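Local coordinates for HTH-type transcriptional activator AmpR (Citrobacter freundii, PDB 3KOS), which regulates transcription of the AmpC beta-lactamase gene as a LysR-type DNA-binding factor, seen here as its effector-binding domain alone, at residues C79-M83 with D178-Y182. Sequence-based numbering, arbitrary orientation.
Sequences CSALM and DLGSY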
ATOM      1  N   CYS A  79      -6.530  11.800 -14.880  1.00 12.45           N
ATOM      2  CA  CYS A  79      -7.878  11.247 -14.917  1.00 12.88           C
ATOM      3  C   CYS A  79      -8.601  11.491 -13.597  1.00 14.45           C
ATOM      4  O   CYS A  79      -7.978  11.828 -12.579  1.00 11.51           O
ATOM      5  CB  CYS A  79      -7.846   9.745 -15.241  1.00 11.36           C
ATOM      6  SG  CYS A  79      -7.185   8.698 -13.894  1.00 14.24           S
ATOM      7  N   SER A  80      -9.916  11.317 -13.621  1.00 13.30           N
ATOM      8  CA  SER A  80     -10.725  11.552 -12.431  1.00 13.05           C
ATOM      9  C   SER A  80     -10.553  10.426 -11.416  1.00 12.87           C
ATOM     10  O   SER A  80     -10.039   9.354 -11.741  1.00 11.44           O
ATOM     11  CB  SER A  80     -12.198  11.706 -12.819  1.00 12.51           C
ATOM     12  OG  SER A  80     -12.650  10.549 -13.504  1.00 14.56           O
ATOM     13  N   ALA A  81     -11.015  10.674 -10.192  1.00  9.76           N
ATOM     14  CA  ALA A  81     -10.855   9.734  -9.097  1.00 11.02           C
ATOM     15  C   ALA A  81     -12.080   9.759  -8.191  1.00  9.55           C
ATOM     16  O   ALA A  81     -11.959   9.779  -6.963  1.00 12.73           O
ATOM     17  CB  ALA A  81      -9.582  10.057  -8.307  1.00 10.40           C
ATOM     18  N   LEU A  82     -13.261   9.752  -8.806  1.00 11.11           N
ATOM     19  CA  LEU A  82     -14.514   9.782  -8.059  1.00 12.78           C
ATOM     20  C   LEU A  82     -14.596   8.642  -7.051  1.00 11.01           C
ATOM     21  O   LEU A  82     -14.307   7.491  -7.373  1.00 11.49           O
ATOM     22  CB  LEU A  82     -15.705   9.715  -9.011  1.00 11.78           C
ATOM     23  CG  LEU A  82     -15.762  10.855 -10.035  1.00 15.80           C
ATOM     24  CD1 LEU A  82     -17.064  10.783 -10.829  1.00 15.73           C
ATOM     25  CD2 LEU A  82     -15.644  12.193  -9.331  1.00 12.79           C
HETATM   26  N   MSE A  83     -15.002   8.973  -5.831  1.00  9.35           N
HETATM   27  CA  MSE A  83     -15.023   8.005  -4.737  1.00 10.83           C
HETATM   28  C   MSE A  83     -16.420   7.591  -4.319  1.00 12.32           C
HETATM   29  O   MSE A  83     -17.359   8.389  -4.347  1.00 12.56           O
HETATM   30  CB  MSE A  83     -14.318   8.576  -3.517  1.00 11.34           C
HETATM   31  CG  MSE A  83     -12.884   8.955  -3.786  1.00 18.91           C
HETATM   32 SE   MSE A  83     -12.092   9.768  -2.197  1.00 49.25          SE
HETATM   33  CE  MSE A  83     -13.623   9.704  -1.010  1.00 19.80           C
ATOM     34  N   ASP A 178     -16.097  13.857  -5.551  1.00 16.31           N
ATOM     35  CA  ASP A 178     -14.788  14.237  -6.071  1.00 15.75           C
ATOM     36  C   ASP A 178     -14.040  15.037  -5.017  1.00 17.25           C
ATOM     37  O   ASP A 178     -14.413  16.169  -4.711  1.00 17.23           O
ATOM     38  CB  ASP A 178     -14.967  15.071  -7.346  1.00 18.05           C
ATOM     39  CG  ASP A 178     -13.649  15.543  -7.949  1.00 19.46           C
ATOM     40  OD1 ASP A 178     -12.576  15.389  -7.328  1.00 17.95           O
ATOM     41  OD2 ASP A 178     -13.690  16.086  -9.074  1.00 29.23           O
ATOM     42  N   LEU A 179     -13.003  14.437  -4.440  1.00 13.39           N
ATOM     43  CA  LEU A 179     -12.160  15.129  -3.479  1.00 12.91           C
ATOM     44  C   LEU A 179     -10.733  15.231  -4.012  1.00 14.40           C
ATOM     45  O   LEU A 179      -9.793  15.489  -3.259  1.00 14.94           O
ATOM     46  CB  LEU A 179     -12.170  14.406  -2.129  1.00 15.84           C
ATOM     47  CG  LEU A 179     -13.555  14.300  -1.483  1.00 20.65           C
ATOM     48  CD1 LEU A 179     -13.487  13.587  -0.132  1.00 18.30           C
ATOM     49  CD2 LEU A 179     -14.165  15.685  -1.335  1.00 19.72           C
ATOM     50  N   GLY A 180     -10.583  15.031  -5.318  1.00 12.80           N
ATOM     51  CA  GLY A 180      -9.278  15.070  -5.953  1.00 13.95           C
ATOM     52  C   GLY A 180      -9.230  14.201  -7.196  1.00 13.98           C
ATOM     53  O   GLY A 180     -10.141  13.405  -7.442  1.00 11.90           O
ATOM     54  N   SER A 181      -8.172  14.364  -7.994  1.00 11.32           N
ATOM     55  CA  SER A 181      -7.990  13.579  -9.214  1.00 10.46           C
ATOM     56  C   SER A 181      -6.553  13.088  -9.281  1.00 11.48           C
ATOM     57  O   SER A 181      -5.763  13.356  -8.388  1.00 10.18           O
ATOM     58  CB  SER A 181      -8.270  14.440 -10.453  1.00 13.23           C
ATOM     59  OG  SER A 181      -9.582  14.957 -10.421  1.00 16.12           O
ATOM     60  N   TYR A 182      -6.205  12.378 -10.347  1.00 10.27           N
ATOM     61  CA  TYR A 182      -4.812  11.979 -10.525  1.00  8.79           C
ATOM     62  C   TYR A 182      -4.114  12.928 -11.482  1.00  9.57           C
ATOM     63  O   TYR A 182      -4.663  13.287 -12.530  1.00 10.39           O
ATOM     64  CB  TYR A 182      -4.696  10.514 -10.974  1.00  8.26           C
ATOM     65  CG  TYR A 182      -5.111   9.561  -9.863  1.00  7.29           C
ATOM     66  CD1 TYR A 182      -4.257   9.296  -8.791  1.00  7.92           C
ATOM     67  CD2 TYR A 182      -6.358   8.958  -9.874  1.00  9.37           C
ATOM     68  CE1 TYR A 182      -4.640   8.453  -7.757  1.00  9.12           C
ATOM     69  CE2 TYR A 182      -6.756   8.107  -8.839  1.00  8.61           C
ATOM     70  CZ  TYR A 182      -5.889   7.855  -7.789  1.00 10.75           C
ATOM     71  OH  TYR A 182      -6.277   7.020  -6.751  1.00 11.34           O
TER
HETATM   72  O   HOH W   1     -11.613  12.063  -5.452  1.00 14.08           O
HETATM   73  O   HOH W   2     -12.010  13.211  -9.661  1.00 17.30           O
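Start at the Cys79–Tyr182 pair, where two segments far apart in the same chain meet as antiparallel strands. Tyr182 N gives a straight hydrogen bond to Cys79 O (2.9 Å), while the return bond from Cys79 N to Tyr182 O, at 3.3 Å, is weak. Around Ala81 and Gly180 the backbones bow apart (CA to CA 6.4 Å) before Leu82 and Asp178 close up again (CA to CA 4.9 Å), and two waters fill the gap. Water 2 accepts from Ala81 N (2.8 Å), donates to Gly180 O (2.9 Å) and bonds Ser181 OG (3.1 Å). Water 1 accepts from Leu179 N (2.9 Å) and donates to Ala81 O and Gly180 O, each at 2.8 Å. Both backbone polar atoms of Ala81 are thus satisfied through solvent. Asp178 OD1 accepts from Gly180 N at 2.9 Å, an Asx turn, and the backbone angles at Gly180 require glycine. One face of this wet seam is apolar: Ala81 CB lies 3.5 Å from Tyr182 CE2 and Met83 CE 4.0 Å from Leu179 CD1; on the other, Leu82 CD2 meets Asp178 CB at 3.6 Å. Strand 73-86 crosses here between the two lobes, as in other LysR effector domains. Ser181 bonds Gly66 of strand 61-66, Pro156 of strand 153-156 packs on Ala81, and helix 114-121 touches Met83 and Leu179.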